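Local coordinates for octaprenyl Pyrophosphate Synthase (PDB 3TC1), which catalyses the stepwise condensation of isopentenyl pyrophosphate units onto an allylic primer, building the C40 prenyl chain of octaprenyl pyrophosphate, at the interface of chains A and B. Numbering follows the deposited sequence. Chains: chain A/B, Octaprenyl Pyrophosphate Synthase.

The interface of chains A and B. Residues chain A 121, 124-125; chain B 117-118.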
ATOM      1  N   GLU A 121       2.160 -20.493   3.675  1.00 25.95           N
ATOM      2  CA  GLU A 121       2.567 -19.595   4.731  1.00 24.98           C
ATOM      3  C   GLU A 121       3.997 -19.073   4.749  1.00 23.71           C
ATOM      4  O   GLU A 121       4.205 -17.871   4.909  1.00 22.43           O
ATOM      5  CB  GLU A 121       2.237 -20.249   6.065  1.00 31.58           C
ATOM      6  CG  GLU A 121       2.296 -19.315   7.233  1.00 34.90           C
ATOM      7  CD  GLU A 121       1.569 -19.880   8.427  1.00 38.26           C
ATOM      8  OE1 GLU A 121       1.674 -19.290   9.521  1.00 39.89           O
ATOM      9  OE2 GLU A 121       0.884 -20.912   8.265  1.00 41.80           O
ATOM     10  N   ALA A 124       4.479 -16.670   1.838  1.00 20.87           N
ATOM     11  CA  ALA A 124       3.624 -15.511   2.046  1.00 20.14           C
ATOM     12  C   ALA A 124       4.232 -14.593   3.104  1.00 21.27           C
ATOM     13  O   ALA A 124       4.212 -13.369   2.966  1.00 23.50           O
ATOM     14  CB  ALA A 124       2.228 -15.955   2.475  1.00 19.45           C
ATOM     15  N   GLN A 125       4.773 -15.184   4.162  1.00 16.45           N
ATOM     16  CA  GLN A 125       5.376 -14.397   5.229  1.00 17.68           C
ATOM     17  C   GLN A 125       6.710 -13.778   4.827  1.00 16.06           C
ATOM     18  O   GLN A 125       7.016 -12.654   5.212  1.00 16.07           O
ATOM     19  CB  GLN A 125       5.548 -15.258   6.482  1.00 22.66           C
ATOM     20  CG  GLN A 125       4.271 -15.361   7.297  1.00 26.94           C
ATOM     21  CD  GLN A 125       4.392 -16.306   8.471  1.00 30.02           C
ATOM     22  OE1 GLN A 125       5.455 -16.427   9.080  1.00 33.47           O
ATOM     23  NE2 GLN A 125       3.295 -16.968   8.809  1.00 29.69           N
TER
ATOM     24  N   SER B 117      -1.522 -13.972   6.863  1.00 24.54           N
ATOM     25  CA  SER B 117      -1.084 -15.270   6.352  1.00 28.56           C
ATOM     26  C   SER B 117      -1.229 -16.407   7.370  1.00 30.48           C
ATOM     27  O   SER B 117      -1.146 -17.582   7.016  1.00 31.98           O
ATOM     28  CB  SER B 117       0.371 -15.178   5.902  1.00 25.77           C
ATOM     29  OG  SER B 117       1.212 -14.886   7.001  1.00 29.90           O
ATOM     30  N   LYS B 118      -1.449 -16.057   8.631  1.00 29.28           N
ATOM     31  CA  LYS B 118      -1.592 -17.058   9.682  1.00 29.83           C
ATOM     32  C   LYS B 118      -3.056 -17.438   9.875  1.00 30.70           C
ATOM     33  O   LYS B 118      -3.383 -18.311  10.683  1.00 31.15           O
ATOM     34  CB  LYS B 118      -1.025 -16.511  10.994  1.00 32.40           C
ATOM     35  CG  LYS B 118       0.411 -16.014  10.892  1.00 31.62           C
ATOM     36  CD  LYS B 118       0.834 -15.296  12.164  1.00 32.80           C
ATOM     37  CE  LYS B 118       2.253 -14.766  12.055  1.00 31.73           C
ATOM     38  NZ  LYS B 118       2.634 -13.936  13.233  1.00 32.15           N
TER
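With its OG swung between the backbone N and the carbonyl carbon (chi1 63°), B:Ser117 turns its hydroxyl toward A:Gln125, whose CG lies anti to its own carbonyl carbon (chi1 -82°) and sends an extended side chain past the serine hydroxyl. This all-helical polyprenyl synthetase, of a family that commonly works as a homodimer, joins its two copies across a two-fold axis, and here the first turn of helix 121-144 meets the short loop that follows helix 100-116 of the partner, an example of how a helix start and a partner's loop can meet mainly by packing, with polar tips only loosely paired. The terminal amide is turned so that NE2 comes near the serine oxygen, but at 3.5 Å from A:Gln125 NE2 to B:Ser117 OG, and 138° at the hydrogen, the bond is weak. From the neighbouring position on the same helix, the methyl group A:Ala124 CB packs against B:Ser117 CB at 4.0 Å. A:Glu121 stretches out alongside the glutamine and passes over the B:Ser117 carbonyl, its carboxylate carbon CD 3.8 Å from B:Ser117 O. Both A:Glu121 and A:Gln125 run roughly at right angles to the B:Lys118 side chain and meet its methylenes rather than its tip: B:Lys118 CG lies 3.7 Å from A:Gln125 NE2. The lysine side-chain nitrogen, B:Lys118 NZ, stays 6.6 Å from A:Glu121 OE1, too far for a salt bridge, although the opposite charges may still attract weakly.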